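Long-range contacts in putative sugar binding protein (Bacteroides vulgatus ATCC 8482, PDB 3KEZ), which probably binds sugars or related nutrients at the bacterial outer membrane as a calcium-containing member of the SusD family: residues 119-124 against 178-183; 218-223 against 342-347; 231-236 against 362-367; 337-342 against 386-391. All blocks are in the same frame, centred on the assembly; numbering follows the deposited sequence.

Contact 1 of 4, residues 119-124 against 178-183; sequences ALAIRG and KNSTEL
Ala121 and Ser180 meet where two antiparallel helices of the TPR-like helical fold of the SusD family pack, helix 109-134 against helix 166-183. The local axes come within 8.1 Å at 153° between their directions, and the CA atoms of Ala121 and Ser180 lie 5.4 Å apart. Small residues permit this spacing. Ser180 CB sits 3.6 Å from the backbone N of Ala121, while Ser180 OG lies 3.5 Å from Ala121 CB, a van der Waals approach. A first torsion of 79° sets that hydroxyl between its own backbone N and carbonyl carbon, where it bonds to Leu177 O one turn earlier; its polar need is thus met inside its own helix. Beside this pair Leu120 CB rests 3.9 Å from Ser180 CB. Ala198 of helix 195-209 touches both Ala121 and Ser180, so the tight side is enclosed by a third helix.

The other side is looser. There the contact depends on the end of one leucine, and both partners facing it, Asn179 and Leu183, are partly exposed. No hydrogen bond spans the two segments; they meet by van der Waals contact. Leu120 reaches obliquely past Asn179, bringing CD1 to 4.0 Å from Asn179 CB, and the same methyl ends 3.7 Å from Leu183 CD1.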
# COMPACT_ATOMS: atom_id res chain seq x y z
N ALA A 119 5.14 -13.08 -10.29
CA ALA A 119 3.99 -13.85 -9.79
C ALA A 119 4.05 -14.10 -8.28
O ALA A 119 3.04 -13.96 -7.58
CB ALA A 119 3.88 -15.16 -10.54
N LEU A 120 5.24 -14.46 -7.80
CA LEU A 120 5.49 -14.65 -6.37
C LEU A 120 5.31 -13.34 -5.57
O LEU A 120 4.64 -13.34 -4.55
CB LEU A 120 6.90 -15.20 -6.13
CG LEU A 120 7.04 -16.70 -6.43
CD1 LEU A 120 8.50 -17.12 -6.54
CD2 LEU A 120 6.32 -17.49 -5.32
N ALA A 121 5.92 -12.24 -6.02
CA ALA A 121 5.77 -10.96 -5.35
C ALA A 121 4.32 -10.50 -5.27
O ALA A 121 3.85 -10.07 -4.22
CB ALA A 121 6.67 -9.90 -6.01
N ILE A 122 3.60 -10.62 -6.38
CA ILE A 122 2.21 -10.27 -6.47
C ILE A 122 1.36 -11.13 -5.54
O ILE A 122 0.55 -10.61 -4.84
CB ILE A 122 1.71 -10.30 -7.93
CG1 ILE A 122 2.36 -9.15 -8.70
CG2 ILE A 122 0.20 -10.10 -8.03
CD1 ILE A 122 2.25 -9.24 -10.23
N ARG A 123 1.59 -12.44 -5.51
CA ARG A 123 0.83 -13.30 -4.59
C ARG A 123 1.06 -12.91 -3.14
O ARG A 123 0.13 -12.92 -2.35
CB ARG A 123 1.14 -14.79 -4.80
CG ARG A 123 0.17 -15.71 -4.03
CD ARG A 123 0.32 -17.15 -4.51
NE ARG A 123 1.61 -17.71 -4.11
CZ ARG A 123 2.05 -18.94 -4.42
NH1 ARG A 123 1.31 -19.76 -5.15
NH2 ARG A 123 3.24 -19.33 -3.97
N GLY A 124 2.32 -12.59 -2.78
CA GLY A 124 2.65 -12.14 -1.44
C GLY A 124 1.96 -10.82 -1.08
O GLY A 124 1.41 -10.68 0.01
N LYS A 178 10.23 -13.28 -0.26
CA LYS A 178 11.65 -13.54 -0.15
C LYS A 178 12.18 -14.22 -1.41
O LYS A 178 13.23 -13.87 -1.94
CB LYS A 178 11.90 -14.44 1.07
CG LYS A 178 13.36 -14.54 1.45
CD LYS A 178 13.53 -15.17 2.83
CE LYS A 178 15.00 -15.53 3.06
NZ LYS A 178 15.92 -14.31 3.01
N ASN A 179 11.45 -15.22 -1.85
CA ASN A 179 11.77 -15.94 -3.06
C ASN A 179 11.73 -15.05 -4.29
O ASN A 179 12.59 -15.17 -5.15
CB ASN A 179 10.80 -17.10 -3.23
CG ASN A 179 11.17 -18.27 -2.35
OD1 ASN A 179 12.33 -18.68 -2.32
ND2 ASN A 179 10.21 -18.81 -1.62
N SER A 180 10.76 -14.13 -4.35
CA SER A 180 10.69 -13.18 -5.45
C SER A 180 11.93 -12.29 -5.51
O SER A 180 12.37 -11.92 -6.59
CB SER A 180 9.43 -12.31 -5.38
OG SER A 180 9.54 -11.23 -4.42
N THR A 181 12.52 -11.97 -4.35
CA THR A 181 13.71 -11.06 -4.32
C THR A 181 14.96 -11.73 -4.90
O THR A 181 15.91 -11.06 -5.25
CB THR A 181 14.07 -10.57 -2.92
OG1 THR A 181 14.43 -11.68 -2.10
CG2 THR A 181 12.92 -9.77 -2.27
N GLU A 182 14.93 -13.06 -4.97
CA GLU A 182 16.00 -13.82 -5.50
C GLU A 182 15.82 -14.13 -6.99
O GLU A 182 16.75 -14.61 -7.64
CB GLU A 182 16.09 -15.13 -4.74
CG GLU A 182 16.46 -15.00 -3.26
CD GLU A 182 16.01 -16.21 -2.42
OE1 GLU A 182 15.55 -17.23 -2.98
OE2 GLU A 182 16.11 -16.15 -1.17
N LEU A 183 14.61 -13.89 -7.51
CA LEU A 183 14.25 -14.24 -8.88
C LEU A 183 14.04 -13.02 -9.79
O LEU A 183 14.40 -13.05 -10.97
CB LEU A 183 13.00 -15.12 -8.85
CG LEU A 183 13.15 -16.55 -8.33
CD1 LEU A 183 11.81 -17.22 -8.29
CD2 LEU A 183 14.12 -17.35 -9.17

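Contact 2 of 4, residues 218-223 against 342-347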
# COMPACT_ATOMS: atom_id res chain seq x y z
N MSE A 218 16.40 -5.95 4.70
CA MSE A 218 15.72 -5.85 3.40
C MSE A 218 15.57 -4.37 2.95
O MSE A 218 15.74 -4.08 1.75
CB MSE A 218 14.35 -6.53 3.38
CG MSE A 218 14.36 -8.02 3.31
SE MSE A 218 15.05 -8.64 1.59
CE MSE A 218 15.40 -10.45 2.15
N ALA A 219 15.25 -3.46 3.88
CA ALA A 219 15.12 -2.03 3.52
C ALA A 219 16.45 -1.45 3.07
O ALA A 219 16.53 -0.75 2.02
CB ALA A 219 14.53 -1.23 4.68
N GLU A 220 17.52 -1.78 3.78
CA GLU A 220 18.84 -1.29 3.44
C GLU A 220 19.29 -1.81 2.08
O GLU A 220 19.89 -1.08 1.31
CB GLU A 220 19.90 -1.64 4.51
CG GLU A 220 19.72 -0.86 5.78
CD GLU A 220 20.99 -0.85 6.68
OE1 GLU A 220 21.16 -1.80 7.47
OE2 GLU A 220 21.76 0.13 6.64
N ASN A 221 19.04 -3.08 1.79
CA ASN A 221 19.43 -3.66 0.50
C ASN A 221 18.55 -3.14 -0.64
O ASN A 221 19.03 -2.92 -1.74
CB ASN A 221 19.41 -5.19 0.57
CG ASN A 221 20.56 -5.74 1.43
OD1 ASN A 221 21.65 -5.16 1.48
ND2 ASN A 221 20.33 -6.86 2.05
N ALA A 222 17.27 -2.88 -0.34
CA ALA A 222 16.35 -2.29 -1.33
C ALA A 222 16.90 -0.94 -1.79
O ALA A 222 16.90 -0.61 -2.99
CB ALA A 222 14.97 -2.12 -0.77
N ILE A 223 17.36 -0.15 -0.82
CA ILE A 223 17.91 1.18 -1.11
C ILE A 223 19.19 1.10 -1.93
O ILE A 223 19.32 1.79 -2.94
CB ILE A 223 18.17 2.02 0.20
CG1 ILE A 223 16.86 2.36 0.92
CG2 ILE A 223 18.98 3.32 -0.11
CD1 ILE A 223 17.05 2.69 2.41
N LEU A 342 12.12 5.00 5.27
CA LEU A 342 11.33 5.01 6.51
C LEU A 342 11.26 3.65 7.19
O LEU A 342 11.26 3.56 8.43
CB LEU A 342 9.92 5.55 6.25
CG LEU A 342 9.85 7.02 5.80
CD1 LEU A 342 8.60 7.26 4.94
CD2 LEU A 342 9.94 7.96 7.07
N ASN A 343 11.18 2.59 6.39
CA ASN A 343 11.27 1.23 6.95
C ASN A 343 12.62 0.96 7.61
O ASN A 343 12.65 0.45 8.71
CB ASN A 343 10.96 0.20 5.85
CG ASN A 343 9.51 0.26 5.39
OD1 ASN A 343 8.68 1.02 5.95
ND2 ASN A 343 9.18 -0.55 4.36
N ALA A 344 13.73 1.35 6.96
CA ALA A 344 15.06 1.21 7.56
C ALA A 344 15.19 2.02 8.84
O ALA A 344 15.72 1.53 9.82
CB ALA A 344 16.17 1.59 6.56
N ALA A 345 14.61 3.22 8.85
CA ALA A 345 14.65 4.08 10.04
C ALA A 345 13.93 3.44 11.21
O ALA A 345 14.47 3.37 12.32
CB ALA A 345 14.09 5.45 9.74
N GLU A 346 12.73 2.95 10.96
CA GLU A 346 11.94 2.26 11.98
C GLU A 346 12.66 1.02 12.53
O GLU A 346 12.82 0.86 13.74
CB GLU A 346 10.54 1.91 11.45
CG GLU A 346 9.68 1.22 12.50
CD GLU A 346 8.25 0.88 12.03
OE1 GLU A 346 7.70 1.53 11.12
OE2 GLU A 346 7.67 -0.06 12.60
N ALA A 347 13.15 0.17 11.63
CA ALA A 347 13.85 -1.05 12.03
C ALA A 347 15.15 -0.74 12.79
O ALA A 347 15.51 -1.46 13.70
CB ALA A 347 14.14 -1.93 10.80
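With Asn343 CG anti to its own carbonyl carbon (chi1 -67°), the amide is carried off beside the backbone N, and the CB is what meets Ala219, at 4.0 Å from Ala219 CB. Ile223 likewise has CG1 anti to its carbonyl carbon, and its extended second torsion of 158° sends CD1 forward to the methyl of Ala344, though only to 4.4 Å from Ala344 CB. Between them lies the close point, which needs no torsion at all: Ala219 CB points at the opposing helix, 3.5 Å from Ala344 N and 3.8 Å from Ala344 CB. The Ala219 methyl therefore abuts backbone as well as side chain, and Ala219 CA lies 5.2 Å from Ala344 CA. Glu220 adds a flank through its aliphatic part, CG standing 4.4 Å from Ala344 CB, while its carboxylate turns to Tyr360 OH and Lys356 NZ on helix 354-368.

No hydrogen bond passes between the two segments. The polar end of Asn343 is nevertheless buried and satisfied, its OD1 accepting from Arg388 NH1 and its ND2 donating to Ser203 OG and Glu339 OE2, so a polar network borders the alanine interface. Tyr360 also touches Ala344 and Ile223, which closes the apolar side with a third helix. Local axes 8.5 Å apart and inclined at 148° describe close antiparallel packing of helix 212-229 on helix 337-350 through alanines, in keeping with the TPR-like helical body of SusD-family proteins.

Contact 3 of 4, residues 231-236 against 362-367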
# COMPACT_ATOMS: atom_id res chain seq x y z
N TYR A 231 17.61 4.86 -9.38
CA TYR A 231 16.51 5.45 -8.65
C TYR A 231 17.10 6.39 -7.60
O TYR A 231 18.20 6.19 -7.11
CB TYR A 231 15.66 4.38 -7.98
CG TYR A 231 14.95 3.37 -8.87
CD1 TYR A 231 15.57 2.17 -9.22
CD2 TYR A 231 13.63 3.57 -9.28
CE1 TYR A 231 14.90 1.20 -9.99
CE2 TYR A 231 12.95 2.60 -10.05
CZ TYR A 231 13.58 1.42 -10.39
OH TYR A 231 12.95 0.47 -11.13
N ALA A 232 16.39 7.44 -7.27
CA ALA A 232 16.87 8.36 -6.27
C ALA A 232 15.64 9.03 -5.70
O ALA A 232 14.64 9.23 -6.41
CB ALA A 232 17.87 9.38 -6.89
N LEU A 233 15.69 9.34 -4.42
CA LEU A 233 14.66 10.14 -3.78
C LEU A 233 14.49 11.43 -4.58
O LEU A 233 15.47 12.08 -5.00
CB LEU A 233 15.05 10.49 -2.33
CG LEU A 233 15.10 9.38 -1.26
CD1 LEU A 233 15.57 10.01 0.11
CD2 LEU A 233 13.79 8.69 -1.13
N TRP A 234 13.23 11.78 -4.82
CA TRP A 234 12.91 13.07 -5.45
C TRP A 234 13.50 14.21 -4.64
O TRP A 234 13.32 14.26 -3.42
CB TRP A 234 11.38 13.25 -5.54
CG TRP A 234 10.71 12.39 -6.58
CD1 TRP A 234 11.20 12.06 -7.82
CD2 TRP A 234 9.44 11.79 -6.48
NE1 TRP A 234 10.29 11.25 -8.49
CE2 TRP A 234 9.21 11.07 -7.67
CE3 TRP A 234 8.46 11.75 -5.48
CZ2 TRP A 234 8.06 10.36 -7.89
CZ3 TRP A 234 7.33 11.05 -5.71
CH2 TRP A 234 7.13 10.36 -6.90
N THR A 235 14.21 15.13 -5.29
CA THR A 235 14.77 16.28 -4.59
C THR A 235 13.67 17.17 -4.01
O THR A 235 12.49 17.10 -4.41
CB THR A 235 15.65 17.14 -5.50
OG1 THR A 235 14.82 17.75 -6.49
CG2 THR A 235 16.75 16.30 -6.19
N ASN A 236 14.05 18.02 -3.07
CA ASN A 236 13.14 19.04 -2.55
C ASN A 236 12.52 19.86 -3.70
O ASN A 236 11.33 20.10 -3.72
CB ASN A 236 13.92 19.93 -1.59
CG ASN A 236 13.12 21.05 -1.02
OD1 ASN A 236 13.15 22.16 -1.56
ND2 ASN A 236 12.42 20.79 0.09
N ASN A 362 17.08 11.12 8.34
CA ASN A 362 17.54 12.44 7.98
C ASN A 362 17.39 12.68 6.47
O ASN A 362 17.10 13.79 6.06
CB ASN A 362 18.98 12.71 8.45
CG ASN A 362 19.11 14.03 9.18
OD1 ASN A 362 18.12 14.70 9.49
ND2 ASN A 362 20.35 14.41 9.48
N SER A 363 17.53 11.64 5.67
CA SER A 363 17.34 11.75 4.24
C SER A 363 15.90 12.22 3.91
O SER A 363 15.71 13.08 3.05
CB SER A 363 17.70 10.42 3.54
OG SER A 363 19.11 10.21 3.52
N ILE A 364 14.90 11.67 4.61
CA ILE A 364 13.51 12.09 4.43
C ILE A 364 13.28 13.50 4.98
O ILE A 364 12.74 14.35 4.26
CB ILE A 364 12.53 11.08 5.00
CG1 ILE A 364 12.74 9.72 4.31
CG2 ILE A 364 11.11 11.52 4.78
CD1 ILE A 364 12.71 9.75 2.72
N VAL A 365 13.66 13.73 6.24
CA VAL A 365 13.60 15.05 6.88
C VAL A 365 14.23 16.16 6.03
O VAL A 365 13.59 17.16 5.74
CB VAL A 365 14.33 15.05 8.22
CG1 VAL A 365 14.50 16.48 8.72
CG2 VAL A 365 13.58 14.16 9.22
N GLN A 366 15.47 15.96 5.59
CA GLN A 366 16.19 17.00 4.87
C GLN A 366 15.70 17.20 3.43
O GLN A 366 15.79 18.29 2.90
CB GLN A 366 17.71 16.78 4.94
CG GLN A 366 18.16 16.93 6.40
CD GLN A 366 19.62 16.85 6.64
OE1 GLN A 366 20.32 16.14 5.94
NE2 GLN A 366 20.11 17.58 7.66
N ARG A 367 15.17 16.17 2.79
CA ARG A 367 14.49 16.38 1.50
C ARG A 367 13.21 17.26 1.64
O ARG A 367 12.89 18.09 0.78
CB ARG A 367 14.20 15.01 0.86
CG ARG A 367 13.70 15.05 -0.57
CD ARG A 367 12.17 15.17 -0.69
NE ARG A 367 11.43 14.06 -0.06
CZ ARG A 367 11.30 12.83 -0.55
NH1 ARG A 367 11.85 12.48 -1.72
NH2 ARG A 367 10.59 11.96 0.13
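Arg367 crosses from helix 354-368 to the loop at Trp234 along a chain that folds back over a single carbonyl. From CB it leaves with CG anti to the backbone N (chi1 -171°), then bends at chi2 and again at chi3. CG lies 3.0 Å from Trp234 O and CD follows at 3.1 Å from that oxygen, so the aliphatic part curls tightly round it. NE and CZ pass farther off, and NH1 returns to bond Trp234 O at 2.9 Å. That bond is nearly straight, 173° at the hydrogen; it uses a lone pair in the carbonyl plane and lies in the guanidinium plane.

This bond joins the loop between helices 212-229 and 239-242 to the C-terminal part of helix 354-368, within the helical SusD fold and on the side where the side chain of Trp234 is about 9 Å from that of calcium ligand Asn331. Beyond CZ, NH2 hydrogen-bonds Ser338 OG and forms a salt bridge with Glu391 OE1, and NH1 forms a salt bridge with Glu254 OE1.

Two further contacts join the segments. Leu233 CD1 reaches 3.9 Å from Ile364 CD1, the side chains crossing at about a right angle, and Leu233 CB lies 3.8 Å from Arg367 NH1. At the other end Asn236 ND2 donates to Arg367 O at 2.8 Å, in its own amide plane but tilted from the carbonyl plane.

Contact 4 of 4, residues 337-342 against 386-391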
# COMPACT_ATOMS: atom_id res chain seq x y z
N LEU A 337 10.77 4.51 -3.08
CA LEU A 337 12.04 4.49 -2.36
C LEU A 337 11.99 5.18 -1.00
O LEU A 337 12.63 4.72 -0.06
CB LEU A 337 13.16 5.09 -3.16
CG LEU A 337 14.57 4.90 -2.65
CD1 LEU A 337 15.01 3.39 -2.57
CD2 LEU A 337 15.52 5.67 -3.59
N SER A 338 11.19 6.25 -0.88
CA SER A 338 11.00 6.95 0.40
C SER A 338 10.54 5.99 1.50
O SER A 338 10.96 6.13 2.63
CB SER A 338 10.00 8.12 0.27
OG SER A 338 10.48 9.22 -0.47
N GLU A 339 9.67 5.02 1.16
CA GLU A 339 9.23 4.03 2.14
C GLU A 339 10.39 3.10 2.56
O GLU A 339 10.48 2.77 3.76
CB GLU A 339 8.01 3.19 1.70
CG GLU A 339 7.48 2.29 2.86
CD GLU A 339 6.60 1.15 2.43
OE1 GLU A 339 6.19 1.13 1.26
OE2 GLU A 339 6.26 0.28 3.29
N ALA A 340 11.26 2.69 1.64
CA ALA A 340 12.42 1.90 2.08
C ALA A 340 13.21 2.67 3.11
O ALA A 340 13.59 2.09 4.12
CB ALA A 340 13.32 1.40 0.94
N TYR A 341 13.42 3.98 2.91
CA TYR A 341 14.14 4.79 3.90
C TYR A 341 13.44 4.77 5.27
O TYR A 341 14.08 4.60 6.29
CB TYR A 341 14.34 6.23 3.44
CG TYR A 341 15.56 6.42 2.60
CD1 TYR A 341 15.56 6.06 1.24
CD2 TYR A 341 16.71 6.99 3.12
CE1 TYR A 341 16.71 6.20 0.47
CE2 TYR A 341 17.84 7.17 2.36
CZ TYR A 341 17.84 6.76 1.03
OH TYR A 341 18.96 6.94 0.26
N LEU A 342 12.12 5.00 5.27
CA LEU A 342 11.33 5.01 6.51
C LEU A 342 11.26 3.65 7.19
O LEU A 342 11.26 3.56 8.43
CB LEU A 342 9.92 5.55 6.25
CG LEU A 342 9.85 7.02 5.80
CD1 LEU A 342 8.60 7.26 4.94
CD2 LEU A 342 9.94 7.96 7.07
N ASP A 386 5.73 9.68 12.97
CA ASP A 386 5.39 11.06 12.68
C ASP A 386 5.99 11.62 11.39
O ASP A 386 5.33 12.35 10.70
CB ASP A 386 5.69 11.97 13.85
CG ASP A 386 4.61 11.90 14.93
OD1 ASP A 386 3.57 11.23 14.70
OD2 ASP A 386 4.85 12.43 16.02
N GLU A 387 7.24 11.25 11.07
CA GLU A 387 7.75 11.51 9.74
C GLU A 387 7.02 10.69 8.64
O GLU A 387 6.64 11.23 7.59
CB GLU A 387 9.25 11.26 9.68
CG GLU A 387 9.95 11.84 8.44
CD GLU A 387 9.87 13.35 8.34
OE1 GLU A 387 9.78 14.03 9.38
OE2 GLU A 387 9.92 13.86 7.20
N ARG A 388 6.82 9.40 8.88
CA ARG A 388 6.19 8.52 7.90
C ARG A 388 4.78 9.03 7.50
O ARG A 388 4.41 9.01 6.33
CB ARG A 388 6.09 7.10 8.48
CG ARG A 388 5.59 6.01 7.55
CD ARG A 388 5.20 4.74 8.32
NE ARG A 388 4.87 3.65 7.42
CZ ARG A 388 5.78 2.96 6.70
NH1 ARG A 388 7.08 3.20 6.79
NH2 ARG A 388 5.36 2.02 5.87
N ARG A 389 3.98 9.47 8.46
CA ARG A 389 2.63 9.93 8.15
C ARG A 389 2.63 11.18 7.23
O ARG A 389 1.75 11.35 6.40
CB ARG A 389 1.82 10.17 9.42
CG ARG A 389 2.20 11.43 10.17
CD ARG A 389 1.89 11.34 11.63
NE ARG A 389 0.50 11.65 11.83
CZ ARG A 389 -0.05 11.97 13.00
NH1 ARG A 389 0.68 12.05 14.11
NH2 ARG A 389 -1.35 12.22 13.05
N LYS A 390 3.63 12.05 7.38
CA LYS A 390 3.77 13.21 6.50
C LYS A 390 4.15 12.75 5.13
O LYS A 390 3.56 13.20 4.15
CB LYS A 390 4.78 14.23 7.03
CG LYS A 390 4.42 14.81 8.41
CD LYS A 390 5.54 15.77 8.93
CE LYS A 390 5.29 16.16 10.35
NZ LYS A 390 6.49 16.77 10.94
N GLU A 391 5.08 11.79 5.06
CA GLU A 391 5.54 11.30 3.76
C GLU A 391 4.51 10.48 2.97
O GLU A 391 4.43 10.61 1.76
CB GLU A 391 6.83 10.49 3.93
CG GLU A 391 7.45 10.13 2.62
CD GLU A 391 7.82 11.36 1.81
OE1 GLU A 391 8.48 12.27 2.39
OE2 GLU A 391 7.48 11.42 0.61
O HOH W 1 8.38 3.66 9.25
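Glu339 and Arg388 reach each other by similar means: each has CG anti to its backbone N, at -174° for Arg388, and each continues extended, the arginine from CG to NE. The guanidinium thus arrives beside the carboxylate, and Arg388 NH2 forms a salt bridge to Glu339 OE2 at 3.2 Å. The bond is bent, 142° at the hydrogen. OE2 lies at the edge of the guanidinium, but NH2 comes from above the carboxylate, the two planes standing 76° apart, so this is a single-bond pairing and not a flat bidentate one. Both groups have other charged partners, Arg204 NE for Glu339 OE2 and Asp401 OD2 for Arg388 NE. A water bridges the same arginine to the facing helix, donating to Leu342 O at 3.0 Å and accepting a weak bond from Arg388 NH1.

Leu342 lies between the two helices. Its CB is 3.7 Å from Arg388 NH1, and its branches diverge, CD1 to 3.8 Å from Glu391 CB and CD2 to 3.9 Å from Arg388 CA. The bend at chi2 of Glu391 turns OE2 to Arg336 NH2 and Tyr239 OH, whereas Ser338 OG bonds Glu254 OE2. The antiparallel helices 337-350 and 381-392 have helix 354-368 against them, with Ile364 touching both Ser338 and Glu391, while helix 337-350 rises directly from strand 332-336.

From the N terminus, contact 1 closes first, joining helices 109-134 and 166-183 before any other contact opens. Contact 2 then opens on helix 212-229, contact 3 in the loop that follows it, and contact 4 at the start of helix 337-350. They close in the same order, on helices 337-350, 354-368 and 381-392, so these three cross one another pairwise and none nests. Contacts 2 and 4 share Leu342, and Arg367 of contact 3 reaches Ser338 and Glu391 of contact 4. The crossing contacts tie helix 212-229 to helix 337-350 and its following loop to helix 354-368, with helix 381-392 joined through helix 337-350; contact 1 meets contact 2 only by packing of Lys178 on Met218.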